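Local structure of glutamate--tRNA ligase (Methanothermobacter thermautotrophicus, 3AII) at residues 168-182 / 268-281. The protein probably attaches glutamate to tRNA in two steps, activating it with ATP to Glu-AMP and then transferring it to the tRNA acceptor end. Sequence-based numbering, arbitrary orientation. Where two conformers were deposited one is given.
Sequences QSDRMETYYEYTEKL and YRVYPMMNFSVAVD
Tyr175 reaches from helix 172-182 into the pocket formed by Phe276, Ser277, Val280 and Asp281, a knob-into-hole fit between helices crossing at 94°, and illustrates how a buried carboxylate is paid for. Ser277 CB lies over one face of its ring, Pro272 CG touches Tyr175 CD2 at 3.7 Å, and Tyr175 OH donates to Asp281 OD2 on the syn side at 2.6 Å. Asp281 OD2 also accepts from Gln168 NE2 at 2.8 Å, on the anti side but tilted out of the carboxylate plane. Asp281 OD1 is gripped side-on by Arg171, whose NE (2.8 Å) and NH2 both descend from one face of the carboxylate; a bend at chi3 (60°) turns the guanidinium back to it. With four donors fixing its rotation, the carboxylate probably stays ionised; an alanine here would probably leave the Arg171 charge and the Tyr175 and Gln168 donors without their acceptor. The Phe276 ring abuts the backbone of Tyr175 and Tyr178 with its rim. Equally tight, Met172, bent at chi2 (-66°), sets CG squarely over the Tyr268 ring, 3.6 Å from its centroid, and its CE against Pro272 CD. Beside it Tyr176 OH donates to Val270 O at 2.6 Å, on a lone pair in the carbonyl plane.

Only at the Tyr268 hydroxyl does the contact turn wet: one water links it to Ser169 O and Met172 N, another to exposed Glu173. Together these contacts dock a helix across strand 270-272, an outer strand of a four-stranded antiparallel sheet, and the helix that follows it, within the class I synthetase catalytic region.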
loop_
_atom_site.group_PDB
_atom_site.type_symbol
_atom_site.label_atom_id
_atom_site.label_comp_id
_atom_site.label_asym_id
_atom_site.label_seq_id
_atom_site.Cartn_x
_atom_site.Cartn_y
_atom_site.Cartn_z
ATOM N N GLN A 168 -2.451 11.937 17.551
ATOM C CA GLN A 168 -3.671 12.424 18.183
ATOM C C GLN A 168 -3.840 11.999 19.639
ATOM O O GLN A 168 -4.428 12.740 20.424
ATOM C CB GLN A 168 -4.912 12.068 17.355
ATOM C CG GLN A 168 -4.991 12.853 16.053
ATOM C CD GLN A 168 -6.345 12.733 15.377
ATOM O OE1 GLN A 168 -6.910 11.648 15.304
ATOM N NE2 GLN A 168 -6.872 13.854 14.889
ATOM N N SER A 169 -3.312 10.834 20.004
ATOM C CA SER A 169 -3.475 10.395 21.387
ATOM C C SER A 169 -2.636 11.231 22.352
ATOM O O SER A 169 -2.828 11.155 23.562
ATOM C CB SER A 169 -3.173 8.899 21.544
ATOM O OG SER A 169 -1.848 8.608 21.161
ATOM N N ASP A 170 -1.734 12.056 21.821
ATOM C CA ASP A 170 -0.995 13.004 22.655
ATOM C C ASP A 170 -1.800 14.273 22.892
ATOM O O ASP A 170 -1.381 15.154 23.654
ATOM C CB ASP A 170 0.304 13.433 21.965
ATOM C CG ASP A 170 1.409 12.406 22.084
ATOM O OD1 ASP A 170 2.273 12.388 21.181
ATOM O OD2 ASP A 170 1.430 11.641 23.069
ATOM N N ARG A 171 -2.942 14.384 22.216
ATOM C CA ARG A 171 -3.706 15.626 22.189
ATOM C C ARG A 171 -5.037 15.567 22.929
ATOM O O ARG A 171 -5.887 16.437 22.746
ATOM C CB ARG A 171 -3.939 16.059 20.722
ATOM C CG ARG A 171 -2.622 16.370 19.987
ATOM C CD ARG A 171 -2.804 16.648 18.488
ATOM N NE ARG A 171 -3.670 17.795 18.198
ATOM C CZ ARG A 171 -3.260 19.065 18.209
ATOM N NH1 ARG A 171 -2.004 19.369 18.529
ATOM N NH2 ARG A 171 -4.116 20.041 17.925
ATOM N N MET A 172 -5.227 14.559 23.781
ATOM C CA MET A 172 -6.538 14.417 24.433
ATOM C C MET A 172 -7.008 15.686 25.155
ATOM O O MET A 172 -8.172 16.076 25.033
ATOM C CB MET A 172 -6.560 13.201 25.370
ATOM C CG MET A 172 -6.133 11.907 24.704
ATOM S SD MET A 172 -7.310 11.404 23.433
ATOM C CE MET A 172 -8.744 11.179 24.472
ATOM N N GLU A 173 -6.124 16.345 25.912
ATOM C CA GLU A 173 -6.529 17.535 26.653
ATOM C C GLU A 173 -6.920 18.672 25.722
ATOM O O GLU A 173 -7.710 19.542 26.081
ATOM C CB GLU A 173 -5.442 17.974 27.641
ATOM C CG GLU A 173 -5.140 16.908 28.677
ATOM C CD GLU A 173 -6.294 16.706 29.650
ATOM O OE1 GLU A 173 -7.142 17.624 29.777
ATOM O OE2 GLU A 173 -6.344 15.629 30.289
ATOM N N THR A 174 -6.360 18.649 24.515
ATOM C CA THR A 174 -6.728 19.641 23.518
ATOM C C THR A 174 -8.172 19.407 23.074
ATOM O O THR A 174 -8.977 20.346 22.986
ATOM C CB THR A 174 -5.771 19.581 22.313
ATOM O OG1 THR A 174 -4.450 19.957 22.743
ATOM C CG2 THR A 174 -6.227 20.511 21.204
ATOM N N TYR A 175 -8.510 18.148 22.793
ATOM C CA TYR A 175 -9.890 17.852 22.405
ATOM C C TYR A 175 -10.855 18.176 23.537
ATOM O O TYR A 175 -11.975 18.596 23.284
ATOM C CB TYR A 175 -10.048 16.396 21.953
ATOM C CG TYR A 175 -9.042 16.004 20.904
ATOM C CD1 TYR A 175 -8.901 16.757 19.737
ATOM C CD2 TYR A 175 -8.261 14.875 21.057
ATOM C CE1 TYR A 175 -7.978 16.404 18.776
ATOM C CE2 TYR A 175 -7.337 14.512 20.106
ATOM C CZ TYR A 175 -7.199 15.284 18.973
ATOM O OH TYR A 175 -6.269 14.926 18.033
ATOM N N TYR A 176 -10.435 17.949 24.779
ATOM C CA TYR A 176 -11.301 18.271 25.924
ATOM C C TYR A 176 -11.482 19.781 26.059
ATOM O O TYR A 176 -12.586 20.262 26.296
ATOM C CB TYR A 176 -10.712 17.690 27.216
ATOM C CG TYR A 176 -10.572 16.179 27.245
ATOM C CD1 TYR A 176 -11.318 15.357 26.401
ATOM C CD2 TYR A 176 -9.697 15.573 28.136
ATOM C CE1 TYR A 176 -11.169 13.983 26.432
ATOM C CE2 TYR A 176 -9.535 14.202 28.176
ATOM C CZ TYR A 176 -10.283 13.406 27.332
ATOM O OH TYR A 176 -10.123 12.040 27.409
ATOM N N GLU A 177 -10.387 20.519 25.900
ATOM C CA GLU A 177 -10.406 21.983 25.941
ATOM C C GLU A 177 -11.391 22.533 24.919
ATOM O O GLU A 177 -12.228 23.412 25.228
ATOM C CB GLU A 177 -9.005 22.536 25.646
ATOM C CG GLU A 177 -8.925 24.059 25.651
ATOM C CD GLU A 177 -7.598 24.571 25.106
ATOM O OE1 GLU A 177 -6.631 23.779 25.052
ATOM O OE2 GLU A 177 -7.523 25.762 24.725
ATOM N N TYR A 178 -11.307 22.022 23.697
ATOM C CA TYR A 178 -12.180 22.527 22.649
ATOM C C TYR A 178 -13.603 21.997 22.738
ATOM O O TYR A 178 -14.506 22.611 22.211
ATOM C CB TYR A 178 -11.546 22.394 21.251
ATOM C CG TYR A 178 -10.498 23.464 21.103
ATOM C CD1 TYR A 178 -10.852 24.745 20.716
ATOM C CD2 TYR A 178 -9.178 23.223 21.458
ATOM C CE1 TYR A 178 -9.910 25.753 20.636
ATOM C CE2 TYR A 178 -8.225 24.241 21.390
ATOM C CZ TYR A 178 -8.613 25.499 20.973
ATOM O OH TYR A 178 -7.685 26.514 20.891
ATOM N N THR A 179 -13.797 20.867 23.416
ATOM C CA THR A 179 -15.160 20.437 23.750
ATOM C C THR A 179 -15.814 21.441 24.703
ATOM O O THR A 179 -16.971 21.826 24.509
ATOM C CB THR A 179 -15.169 19.037 24.383
ATOM O OG1 THR A 179 -14.748 18.088 23.395
ATOM C CG2 THR A 179 -16.573 18.664 24.858
ATOM N N GLU A 180 -15.086 21.830 25.746
ATOM C CA GLU A 180 -15.581 22.826 26.712
ATOM C C GLU A 180 -15.861 24.166 26.023
ATOM O O GLU A 180 -16.872 24.810 26.286
ATOM C CB GLU A 180 -14.604 22.999 27.881
ATOM C CG GLU A 180 -14.449 21.736 28.732
ATOM C CD GLU A 180 -14.122 22.019 30.193
ATOM O OE1 GLU A 180 -13.685 23.150 30.511
ATOM O OE2 GLU A 180 -14.307 21.103 31.025
ATOM N N LYS A 181 -14.979 24.570 25.113
ATOM C CA LYS A 181 -15.186 25.829 24.401
ATOM C C LYS A 181 -16.408 25.755 23.497
ATOM O O LYS A 181 -17.183 26.717 23.404
ATOM C CB LYS A 181 -13.939 26.210 23.587
ATOM C CG LYS A 181 -12.815 26.782 24.457
ATOM C CD LYS A 181 -11.584 27.134 23.631
ATOM C CE LYS A 181 -10.451 27.639 24.527
ATOM N NZ LYS A 181 -9.219 27.929 23.749
ATOM N N LEU A 182 -16.588 24.615 22.838
ATOM C CA LEU A 182 -17.711 24.435 21.938
ATOM C C LEU A 182 -19.025 24.490 22.720
ATOM O O LEU A 182 -20.002 25.078 22.273
ATOM C CB LEU A 182 -17.590 23.101 21.197
ATOM C CG LEU A 182 -18.679 22.725 20.191
ATOM C CD1 LEU A 182 -18.773 23.757 19.078
ATOM C CD2 LEU A 182 -18.427 21.323 19.620
ATOM N N TYR A 268 -7.233 7.435 29.693
ATOM C CA TYR A 268 -8.404 8.121 29.161
ATOM C C TYR A 268 -9.540 7.153 28.889
ATOM O O TYR A 268 -9.312 6.018 28.477
ATOM C CB TYR A 268 -8.054 8.820 27.844
ATOM C CG TYR A 268 -6.890 9.768 27.953
ATOM C CD1 TYR A 268 -5.645 9.439 27.423
ATOM C CD2 TYR A 268 -7.035 10.983 28.585
ATOM C CE1 TYR A 268 -4.570 10.313 27.518
ATOM C CE2 TYR A 268 -5.965 11.869 28.690
ATOM C CZ TYR A 268 -4.741 11.527 28.156
ATOM O OH TYR A 268 -3.688 12.413 28.262
ATOM N N ARG A 269 -10.763 7.618 29.103
ATOM C CA ARG A 269 -11.929 6.856 28.676
ATOM C C ARG A 269 -12.840 7.695 27.795
ATOM O O ARG A 269 -13.786 7.184 27.218
ATOM C CB ARG A 269 -12.714 6.338 29.880
ATOM C CG ARG A 269 -13.486 7.411 30.611
ATOM C CD ARG A 269 -14.383 6.803 31.684
ATOM N NE ARG A 269 -13.606 6.134 32.727
ATOM C CZ ARG A 269 -14.148 5.499 33.760
ATOM N NH1 ARG A 269 -15.468 5.441 33.878
ATOM N NH2 ARG A 269 -13.375 4.920 34.669
ATOM N N VAL A 270 -12.572 8.992 27.689
ATOM C CA VAL A 270 -13.430 9.825 26.849
ATOM C C VAL A 270 -12.653 10.154 25.578
ATOM O O VAL A 270 -11.579 10.764 25.649
ATOM C CB VAL A 270 -13.865 11.123 27.563
ATOM C CG1 VAL A 270 -14.785 11.926 26.653
ATOM C CG2 VAL A 270 -14.587 10.811 28.884
ATOM N N TYR A 271 -13.186 9.732 24.428
ATOM C CA TYR A 271 -12.456 9.812 23.154
ATOM C C TYR A 271 -13.222 10.605 22.104
ATOM O O TYR A 271 -14.451 10.513 22.020
ATOM C CB TYR A 271 -12.218 8.404 22.601
ATOM C CG TYR A 271 -11.095 7.683 23.296
ATOM C CD1 TYR A 271 -11.323 6.940 24.450
ATOM C CD2 TYR A 271 -9.801 7.775 22.811
ATOM C CE1 TYR A 271 -10.274 6.280 25.079
ATOM C CE2 TYR A 271 -8.767 7.130 23.428
ATOM C CZ TYR A 271 -9.006 6.393 24.563
ATOM O OH TYR A 271 -7.942 5.753 25.151
ATOM N N PRO A 272 -12.499 11.374 21.276
ATOM C CA PRO A 272 -13.162 12.117 20.205
ATOM C C PRO A 272 -13.503 11.211 19.035
ATOM O O PRO A 272 -12.801 10.219 18.748
ATOM C CB PRO A 272 -12.095 13.135 19.778
ATOM C CG PRO A 272 -10.812 12.410 20.018
ATOM C CD PRO A 272 -11.057 11.660 21.330
ATOM N N MET A 273 -14.598 11.551 18.367
ATOM C CA MET A 273 -14.918 10.961 17.079
ATOM C C MET A 273 -14.160 11.702 15.996
ATOM O O MET A 273 -13.792 12.882 16.164
ATOM C CB MET A 273 -16.420 11.026 16.809
ATOM C CG MET A 273 -17.246 10.261 17.817
ATOM S SD MET A 273 -16.825 8.514 17.798
ATOM C CE MET A 273 -17.614 7.976 16.285
ATOM N N MET A 274 -13.915 10.987 14.898
ATOM C CA MET A 274 -13.062 11.473 13.824
ATOM C C MET A 274 -13.405 12.893 13.344
ATOM O O MET A 274 -12.517 13.741 13.199
ATOM C CB MET A 274 -13.074 10.473 12.659
ATOM C CG MET A 274 -11.785 10.446 11.864
ATOM S SD MET A 274 -12.106 10.743 10.127
ATOM C CE MET A 274 -13.251 12.095 10.305
ATOM N N ASN A 275 -14.678 13.167 13.090
ATOM C CA ASN A 275 -15.020 14.475 12.549
ATOM C C ASN A 275 -14.713 15.644 13.481
ATOM O O ASN A 275 -14.467 16.753 13.017
ATOM C CB ASN A 275 -16.470 14.506 12.059
ATOM C CG ASN A 275 -16.633 13.776 10.742
ATOM O OD1 ASN A 275 -17.418 12.830 10.618
ATOM N ND2 ASN A 275 -15.862 14.194 9.756
ATOM N N PHE A 276 -14.729 15.394 14.790
ATOM C CA PHE A 276 -14.363 16.415 15.755
ATOM C C PHE A 276 -12.846 16.599 15.807
ATOM O O PHE A 276 -12.342 17.720 15.697
ATOM C CB PHE A 276 -14.897 16.087 17.166
ATOM C CG PHE A 276 -14.555 17.153 18.205
ATOM C CD1 PHE A 276 -15.196 18.383 18.207
ATOM C CD2 PHE A 276 -13.568 16.916 19.155
ATOM C CE1 PHE A 276 -14.860 19.359 19.154
ATOM C CE2 PHE A 276 -13.208 17.875 20.082
ATOM C CZ PHE A 276 -13.880 19.102 20.107
ATOM N N SER A 277 -12.112 15.513 16.024
ATOM C CA SER A 277 -10.663 15.638 16.159
ATOM C C SER A 277 -10.015 16.141 14.873
ATOM O O SER A 277 -9.069 16.921 14.934
ATOM C CB SER A 277 -10.028 14.319 16.594
ATOM O OG SER A 277 -10.275 13.307 15.622
ATOM N N VAL A 278 -10.552 15.734 13.723
ATOM C CA VAL A 278 -10.001 16.176 12.432
ATOM C C VAL A 278 -10.172 17.697 12.274
ATOM O O VAL A 278 -9.228 18.416 11.924
ATOM C CB VAL A 278 -10.637 15.412 11.246
ATOM C CG1 VAL A 278 -10.343 16.103 9.919
ATOM C CG2 VAL A 278 -10.139 13.983 11.219
ATOM N N ALA A 279 -11.375 18.191 12.538
ATOM C CA ALA A 279 -11.638 19.625 12.418
ATOM C C ALA A 279 -10.785 20.433 13.378
ATOM O O ALA A 279 -10.191 21.439 12.996
ATOM C CB ALA A 279 -13.118 19.920 12.662
ATOM N N VAL A 280 -10.733 20.012 14.639
ATOM C CA VAL A 280 -9.928 20.722 15.622
ATOM C C VAL A 280 -8.444 20.752 15.203
ATOM O O VAL A 280 -7.776 21.803 15.271
ATOM C CB VAL A 280 -10.093 20.106 17.041
ATOM C CG1 VAL A 280 -9.057 20.691 18.004
ATOM C CG2 VAL A 280 -11.508 20.375 17.583
ATOM N N ASP A 281 -7.931 19.609 14.766
ATOM C CA ASP A 281 -6.516 19.520 14.406
ATOM C C ASP A 281 -6.209 20.235 13.099
ATOM O O ASP A 281 -5.177 20.897 12.992
ATOM C CB ASP A 281 -6.064 18.072 14.363
ATOM C CG ASP A 281 -5.942 17.477 15.754
ATOM O OD1 ASP A 281 -6.012 18.247 16.742
ATOM O OD2 ASP A 281 -5.793 16.244 15.844
HETATM O O HOH W 1 -3.057 13.099 25.413
HETATM O O HOH W 2 -4.068 14.298 30.186
HETATM O O HOH W 3 -10.703 10.409 29.680
#